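Local coordinates for uncharacterized protein (Enterococcus faecalis, PDB 3L1W) that is functionally uncharacterised but belongs to the endonuclease/exonuclease/phosphatase family and may act as a 3'-5' RNA exonuclease, at residues D15-Q19 / I234-P239; P195-F199 / L211-D215. All blocks are in the same frame, centred on the assembly; numbering follows the deposited sequence.

From the N terminus the chain forms strand 2-7, and the loop after it carries 15-19, just ahead of helix 20-34. Its partner in contact 1, 234-239, comes much later, in the loop joining strands 222-229 and 245-251, so contact 1 closes a loop of 214 intervening residues and ties these two loops together about 21 Å from the chain centre. Contact 2 lies wholly within that span: 195-199 and 211-215 pinch off only 11 residues between strand 191-193, at an edge of one sheet, and strand 215-220 of the other. The two nest without crossing, their nearest atoms about 7 Å apart. Contact 2 is buried nearer the chain centre, in the connection from one sheet to the other.

Contact 1: D15-Q19 / I234-P239; sequences DQDWQ and IDGRFP
Asp17, in a 3-10 segment, meets Arg237 through a salt bridge: NH2 of Arg237 reaches OD2 of Asp17 at 3.1 Å, with a nearly straight N-H...O angle of 166°. The carboxylate oxygen lies in the guanidinium plane, but NH2 approaches from above the carboxylate plane, and only this one N-H...O bond joins the two groups. A water donates to the backbone O of Asp17 (2.8 Å) and weakly bridges to NH1 of Arg237.

Trp18 follows and makes the largest contribution of any residue to the contact. Its chi1 of -154° sets CG roughly opposite the backbone N and sends the indole toward 234-239. The extended Arg237 chain runs over one face, with CD 3.6 Å from the centroid of the six-membered ring in a CH-pi contact and CB 3.6 Å from CZ2 of Trp18. The guanidinium, by contrast, stands steeply to the indole, 71° between planes, and turns its edge to CE3. At the rim of the indole, NE1 donates to O of Phe238 (2.9 Å), which lies in the ring plane, while CG2 of Ile234 packs beside CZ2 at 3.7 Å. Phe202 adds an edge-to-face ring contact to Trp18.

The receiving segment is shaped by a tight turn, in which Ile234 and Arg237 exchange backbone hydrogen bonds around Asp235 and Gly236, both with positive phi. Beyond it, Pro239 O accepts from Arg23, tying this loop to helix 20-34. The contact joins the loop ahead of that helix to the segment running directly into the Ser-Asp-His motif characteristic of the DNase I-like fold.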
ATOM      1  N   ASP A  15       9.848  18.159  17.769  1.00 29.57           N
ATOM      2  CA  ASP A  15      10.290  17.127  16.822  1.00 24.19           C
ATOM      3  C   ASP A  15      11.592  17.464  16.100  1.00 31.35           C
ATOM      4  O   ASP A  15      12.130  16.633  15.367  1.00 29.48           O
ATOM      5  CB  ASP A  15       9.193  16.824  15.802  1.00 21.68           C
ATOM      6  CG  ASP A  15       8.055  16.027  16.401  1.00 27.00           C
ATOM      7  OD1 ASP A  15       8.300  15.295  17.380  1.00 32.14           O
ATOM      8  OD2 ASP A  15       6.925  16.137  15.893  1.00 22.61           O
ATOM      9  N   GLN A  16      12.085  18.680  16.308  1.00 31.42           N
ATOM     10  CA  GLN A  16      13.395  19.085  15.810  1.00 33.84           C
ATOM     11  C   GLN A  16      13.539  18.826  14.314  1.00 28.94           C
ATOM     12  O   GLN A  16      12.817  19.415  13.517  1.00 30.42           O
ATOM     13  CB  GLN A  16      14.509  18.398  16.607  1.00 34.09           C
ATOM     14  CG  GLN A  16      14.558  18.836  18.063  1.00 42.20           C
ATOM     15  CD  GLN A  16      15.548  18.037  18.888  1.00 53.94           C
ATOM     16  OE1 GLN A  16      15.748  16.844  18.659  1.00 62.03           O
ATOM     17  NE2 GLN A  16      16.163  18.691  19.865  1.00 53.10           N
ATOM     18  N   ASP A  17      14.459  17.945  13.932  1.00 28.26           N
ATOM     19  CA  ASP A  17      14.725  17.710  12.515  1.00 31.73           C
ATOM     20  C   ASP A  17      13.645  16.850  11.854  1.00 26.58           C
ATOM     21  O   ASP A  17      13.780  16.443  10.696  1.00 29.02           O
ATOM     22  CB  ASP A  17      16.109  17.077  12.312  1.00 41.68           C
ATOM     23  CG  ASP A  17      16.177  15.640  12.803  1.00 48.97           C
ATOM     24  OD1 ASP A  17      15.251  15.194  13.515  1.00 48.77           O
ATOM     25  OD2 ASP A  17      17.163  14.949  12.473  1.00 53.35           O
ATOM     26  N   TRP A  18      12.569  16.584  12.588  1.00 22.53           N
ATOM     27  CA  TRP A  18      11.463  15.793  12.055  1.00 22.36           C
ATOM     28  C   TRP A  18      10.136  16.491  12.356  1.00 22.87           C
ATOM     29  O   TRP A  18       9.095  15.851  12.478  1.00 18.74           O
ATOM     30  CB  TRP A  18      11.499  14.357  12.609  1.00 25.41           C
ATOM     31  CG  TRP A  18      10.853  13.294  11.730  1.00 22.89           C
ATOM     32  CD1 TRP A  18       9.993  12.310  12.140  1.00 18.03           C
ATOM     33  CD2 TRP A  18      11.015  13.117  10.310  1.00 23.58           C
ATOM     34  NE1 TRP A  18       9.615  11.530  11.064  1.00 21.21           N
ATOM     35  CE2 TRP A  18      10.227  12.006   9.933  1.00 23.23           C
ATOM     36  CE3 TRP A  18      11.749  13.785   9.322  1.00 25.99           C
ATOM     37  CZ2 TRP A  18      10.147  11.558   8.610  1.00 22.50           C
ATOM     38  CZ3 TRP A  18      11.670  13.334   8.011  1.00 25.52           C
ATOM     39  CH2 TRP A  18      10.874  12.235   7.670  1.00 22.47           C
ATOM     40  N   GLN A  19      10.175  17.816  12.473  1.00 20.56           N
ATOM     41  CA  GLN A  19       8.925  18.570  12.542  1.00 26.69           C
ATOM     42  C   GLN A  19       8.236  18.597  11.172  1.00 21.68           C
ATOM     43  O   GLN A  19       8.791  18.140  10.173  1.00 21.19           O
ATOM     44  CB  GLN A  19       9.154  19.986  13.063  1.00 29.07           C
ATOM     45  CG  GLN A  19      10.044  20.835  12.200  1.00 29.86           C
ATOM     46  CD  GLN A  19      10.372  22.160  12.870  1.00 40.15           C
ATOM     47  OE1 GLN A  19      11.190  22.216  13.789  1.00 40.99           O
ATOM     48  NE2 GLN A  19       9.726  23.230  12.420  1.00 40.85           N
ATOM     49  N   ILE A 234       9.779   6.470   5.149  1.00 18.22           N
ATOM     50  CA  ILE A 234      10.584   7.343   4.317  1.00 16.52           C
ATOM     51  C   ILE A 234      12.028   7.215   4.799  1.00 19.51           C
ATOM     52  O   ILE A 234      12.415   7.800   5.808  1.00 20.63           O
ATOM     53  CB  ILE A 234      10.062   8.809   4.388  1.00 22.69           C
ATOM     54  CG1 ILE A 234      11.046   9.775   3.737  1.00 25.17           C
ATOM     55  CG2 ILE A 234       9.740   9.220   5.833  1.00 22.18           C
ATOM     56  CD1 ILE A 234      11.314   9.459   2.279  1.00 32.80           C
ATOM     57  N   ASP A 235      12.806   6.398   4.096  1.00 18.86           N
ATOM     58  CA  ASP A 235      14.226   6.185   4.412  1.00 15.73           C
ATOM     59  C   ASP A 235      14.542   6.068   5.912  1.00 22.96           C
ATOM     60  O   ASP A 235      15.315   6.850   6.465  1.00 22.32           O
ATOM     61  CB  ASP A 235      15.082   7.282   3.764  1.00 18.71           C
ATOM     62  CG  ASP A 235      16.558   6.909   3.679  1.00 23.41           C
ATOM     63  OD1 ASP A 235      17.353   7.781   3.278  1.00 29.86           O
ATOM     64  OD2 ASP A 235      16.937   5.762   4.004  1.00 23.35           O
ATOM     65  N   GLY A 236      13.940   5.082   6.567  1.00 20.77           N
ATOM     66  CA  GLY A 236      14.290   4.759   7.938  1.00 19.53           C
ATOM     67  C   GLY A 236      13.551   5.562   8.986  1.00 21.73           C
ATOM     68  O   GLY A 236      13.904   5.523  10.165  1.00 25.89           O
ATOM     69  N   ARG A 237      12.531   6.296   8.551  1.00 20.88           N
ATOM     70  CA  ARG A 237      11.665   7.043   9.466  1.00 19.21           C
ATOM     71  C   ARG A 237      10.231   6.835   9.039  1.00 18.23           C
ATOM     72  O   ARG A 237       9.972   6.435   7.909  1.00 21.13           O
ATOM     73  CB  ARG A 237      11.986   8.536   9.408  1.00 20.25           C
ATOM     74  CG  ARG A 237      13.358   8.880   9.916  1.00 28.17           C
ATOM     75  CD  ARG A 237      13.617  10.383   9.871  1.00 31.22           C
ATOM     76  NE  ARG A 237      14.817  10.718  10.631  1.00 48.26           N
ATOM     77  CZ  ARG A 237      15.258  11.954  10.833  1.00 59.41           C
ATOM     78  NH1 ARG A 237      14.600  12.989  10.330  1.00 60.44           N
ATOM     79  NH2 ARG A 237      16.361  12.156  11.541  1.00 61.37           N
ATOM     80  N   PHE A 238       9.298   7.100   9.946  1.00 19.22           N
ATOM     81  CA  PHE A 238       7.890   7.054   9.590  1.00 17.54           C
ATOM     82  C   PHE A 238       7.424   8.482   9.398  1.00 15.13           C
ATOM     83  O   PHE A 238       7.878   9.376  10.114  1.00 19.12           O
ATOM     84  CB  PHE A 238       7.073   6.368  10.680  1.00 18.18           C
ATOM     85  CG  PHE A 238       7.352   4.895  10.812  1.00 19.35           C
ATOM     86  CD1 PHE A 238       7.236   4.046   9.715  1.00 16.72           C
ATOM     87  CD2 PHE A 238       7.700   4.353  12.045  1.00 20.64           C
ATOM     88  CE1 PHE A 238       7.487   2.674   9.846  1.00 18.46           C
ATOM     89  CE2 PHE A 238       7.946   2.990  12.185  1.00 21.41           C
ATOM     90  CZ  PHE A 238       7.835   2.151  11.090  1.00 22.30           C
ATOM     91  N   PRO A 239       6.539   8.707   8.420  1.00 18.06           N
ATOM     92  CA  PRO A 239       6.078  10.070   8.126  1.00 14.60           C
ATOM     93  C   PRO A 239       5.302  10.687   9.297  1.00 15.91           C
ATOM     94  O   PRO A 239       5.299  11.896   9.420  1.00 18.49           O
ATOM     95  CB  PRO A 239       5.165   9.880   6.906  1.00 17.89           C
ATOM     96  CG  PRO A 239       5.594   8.577   6.301  1.00 17.94           C
ATOM     97  CD  PRO A 239       5.984   7.720   7.477  1.00 17.07           C
TER
HETATM   98  O   HOH W   1      15.515  15.708   8.583  1.00 40.66           O

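Contact 2: P195-F199 / L211-D215; sequences PRGTF and LEEID
Leu211 reaches across to Gly197 from its first side-chain atom: CB lies 3.9 Å from Gly197 CA, on the side where glycine has no side chain to obstruct it. From CG, placed beside the backbone N and opposite the carbonyl carbon (chi1 -62°), the branches part. CD1 presses on CB of Pro195 at a tight 3.4 Å, whereas CD2 ends 3.5 Å from the backbone O of Phe199.

The backbones beside this leucine form a classic beta bulge, in which the Glu212 carbonyl is gripped by two donors, Thr198 N (2.9 Å) and Phe199 N (3.0 Å). Glu212 N returns a bond to Phe199 O, completing a single antiparallel hydrogen-bonded pair. On from the bulge, Thr198 OG1 donates to Asp215 OD2 at 2.6 Å, meeting it on the anti side. That same oxygen accepts from His242 ND1, an Asp-His pairing consistent with the active site of DNase I-like enzymes, with Thr198 as a second-shell contact.

Further out, in one of the two conformers of Glu213, two waters link its carboxylate to the edge of the Arg196 guanidinium, whose NH2 also binds Asn188 OD1 directly. Phe199 and Glu212 lie side by side and point the same way, and Phe199 CB touches Ile214 CD1 at 3.9 Å.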
ATOM      1  N   PRO A 195       0.253  -4.454  11.362  1.00 18.41           N
ATOM      2  CA  PRO A 195       0.135  -4.574  12.817  1.00 19.94           C
ATOM      3  C   PRO A 195      -1.260  -4.176  13.305  1.00 16.54           C
ATOM      4  O   PRO A 195      -1.913  -3.338  12.679  1.00 17.31           O
ATOM      5  CB  PRO A 195       1.192  -3.591  13.330  1.00 17.41           C
ATOM      6  CG  PRO A 195       1.301  -2.558  12.254  1.00 17.40           C
ATOM      7  CD  PRO A 195       1.091  -3.310  10.951  1.00 16.99           C
ATOM      8  N   ARG A 196      -1.713  -4.763  14.413  1.00 17.42           N
ATOM      9  CA  ARG A 196      -2.997  -4.364  14.984  1.00 17.51           C
ATOM     10  C   ARG A 196      -2.894  -3.011  15.696  1.00 20.12           C
ATOM     11  O   ARG A 196      -3.876  -2.279  15.785  1.00 20.05           O
ATOM     12  CB  ARG A 196      -3.545  -5.452  15.916  1.00 24.13           C
ATOM     13  CG  ARG A 196      -3.981  -6.717  15.178  1.00 27.37           C
ATOM     14  CD  ARG A 196      -4.448  -7.827  16.135  1.00 27.89           C
ATOM     15  NE  ARG A 196      -5.571  -7.412  16.974  1.00 27.06           N
ATOM     16  CZ  ARG A 196      -6.847  -7.437  16.596  1.00 29.42           C
ATOM     17  NH1 ARG A 196      -7.179  -7.853  15.381  1.00 29.84           N
ATOM     18  NH2 ARG A 196      -7.796  -7.041  17.435  1.00 25.93           N
ATOM     19  N   GLY A 197      -1.701  -2.688  16.188  1.00 16.41           N
ATOM     20  CA  GLY A 197      -1.443  -1.398  16.801  1.00 18.37           C
ATOM     21  C   GLY A 197      -1.044  -0.353  15.776  1.00 16.42           C
ATOM     22  O   GLY A 197      -0.666  -0.686  14.646  1.00 18.13           O
ATOM     23  N   THR A 198      -1.113   0.915  16.181  1.00 17.60           N
ATOM     24  CA  THR A 198      -1.018   2.023  15.249  1.00 19.59           C
ATOM     25  C   THR A 198      -0.030   3.110  15.671  1.00 21.31           C
ATOM     26  O   THR A 198       0.359   3.937  14.859  1.00 31.21           O
ATOM     27  CB  THR A 198      -2.410   2.679  15.086  1.00 22.91           C
ATOM     28  OG1 THR A 198      -2.837   3.211  16.343  1.00 25.94           O
ATOM     29  CG2 THR A 198      -3.439   1.630  14.643  1.00 30.32           C
ATOM     30  N   PHE A 199       0.382   3.119  16.935  1.00 15.48           N
ATOM     31  CA  PHE A 199       1.253   4.190  17.402  1.00 15.43           C
ATOM     32  C   PHE A 199       2.677   3.702  17.686  1.00 15.53           C
ATOM     33  O   PHE A 199       2.872   2.831  18.539  1.00 16.77           O
ATOM     34  CB  PHE A 199       0.675   4.845  18.665  1.00 16.13           C
ATOM     35  CG  PHE A 199       1.540   5.952  19.201  1.00 20.41           C
ATOM     36  CD1 PHE A 199       1.558   7.192  18.580  1.00 18.92           C
ATOM     37  CD2 PHE A 199       2.360   5.740  20.299  1.00 23.52           C
ATOM     38  CE1 PHE A 199       2.368   8.213  19.052  1.00 20.10           C
ATOM     39  CE2 PHE A 199       3.175   6.752  20.777  1.00 24.90           C
ATOM     40  CZ  PHE A 199       3.182   7.993  20.151  1.00 22.16           C
ATOM     41  N   LEU A 211       3.571  -1.656  19.875  1.00 17.48           N
ATOM     42  CA  LEU A 211       2.753  -0.569  19.338  1.00 17.17           C
ATOM     43  C   LEU A 211       1.566  -0.326  20.264  1.00 26.69           C
ATOM     44  O   LEU A 211       1.056  -1.258  20.881  1.00 32.75           O
ATOM     45  CB  LEU A 211       2.242  -0.925  17.954  1.00 17.22           C
ATOM     46  CG  LEU A 211       3.355  -1.141  16.933  1.00 17.94           C
ATOM     47  CD1 LEU A 211       2.807  -1.823  15.694  1.00 19.48           C
ATOM     48  CD2 LEU A 211       4.005   0.193  16.577  1.00 21.27           C
ATOM     49  N   GLU A 212       1.142   0.928  20.385  1.00 21.32           N
ATOM     50  CA  GLU A 212      -0.102   1.218  21.086  1.00 22.65           C
ATOM     51  C   GLU A 212      -1.273   1.146  20.108  1.00 19.11           C
ATOM     52  O   GLU A 212      -1.176   1.616  18.977  1.00 21.33           O
ATOM     53  CB  GLU A 212      -0.034   2.602  21.742  1.00 24.38           C
ATOM     54  CG  GLU A 212       1.101   2.732  22.752  1.00 29.45           C
ATOM     55  CD  GLU A 212       1.115   4.078  23.449  1.00 37.08           C
ATOM     56  OE1 GLU A 212       0.051   4.725  23.521  1.00 32.05           O
ATOM     57  OE2 GLU A 212       2.195   4.495  23.914  1.00 40.03           O
ATOM     58  N   GLU A 213      -2.369   0.536  20.544  1.00 18.17           N
ATOM     59  CA  GLU A 213      -3.583   0.459  19.737  0.50 17.17           C
ATOM     60  C   GLU A 213      -4.521   1.582  20.151  1.00 17.93           C
ATOM     61  O   GLU A 213      -5.390   1.403  21.016  1.00 17.91           O
ATOM     62  CB  GLU A 213      -4.282  -0.888  19.932  0.50 19.96           C
ATOM     63  CG  GLU A 213      -3.458  -2.080  19.495  0.50 22.13           C
ATOM     64  CD  GLU A 213      -4.062  -3.407  19.916  0.50 21.56           C
ATOM     65  OE1 GLU A 213      -5.178  -3.419  20.480  0.50 19.10           O
ATOM     66  OE2 GLU A 213      -3.404  -4.442  19.688  0.50 21.83           O
ATOM     67  N   ILE A 214      -4.345   2.749  19.543  1.00 16.36           N
ATOM     68  CA  ILE A 214      -5.135   3.904  19.960  1.00 13.84           C
ATOM     69  C   ILE A 214      -5.993   4.516  18.846  1.00 14.17           C
ATOM     70  O   ILE A 214      -6.899   5.298  19.126  1.00 17.40           O
ATOM     71  CB  ILE A 214      -4.265   4.997  20.635  1.00 16.70           C
ATOM     72  CG1 ILE A 214      -3.155   5.496  19.698  1.00 16.99           C
ATOM     73  CG2 ILE A 214      -3.690   4.476  21.966  1.00 17.47           C
ATOM     74  CD1 ILE A 214      -2.315   6.630  20.319  1.00 16.59           C
ATOM     75  N   ASP A 215      -5.731   4.127  17.600  1.00 15.44           N
ATOM     76  CA  ASP A 215      -6.544   4.592  16.470  1.00 15.07           C
ATOM     77  C   ASP A 215      -7.506   3.492  16.069  1.00 16.10           C
ATOM     78  O   ASP A 215      -7.133   2.324  16.079  1.00 18.45           O
ATOM     79  CB  ASP A 215      -5.649   4.939  15.284  1.00 15.35           C
ATOM     80  CG  ASP A 215      -4.650   6.016  15.619  1.00 22.14           C
ATOM     81  OD1 ASP A 215      -5.066   7.180  15.750  1.00 20.00           O
ATOM     82  OD2 ASP A 215      -3.452   5.699  15.771  1.00 22.48           O
TER
HETATM   83  O   HOH W   2      -3.692  -6.985  19.490  1.00 32.05           O
HETATM   84  O   HOH W   3      -6.893  -5.937  19.978  1.00 44.25           O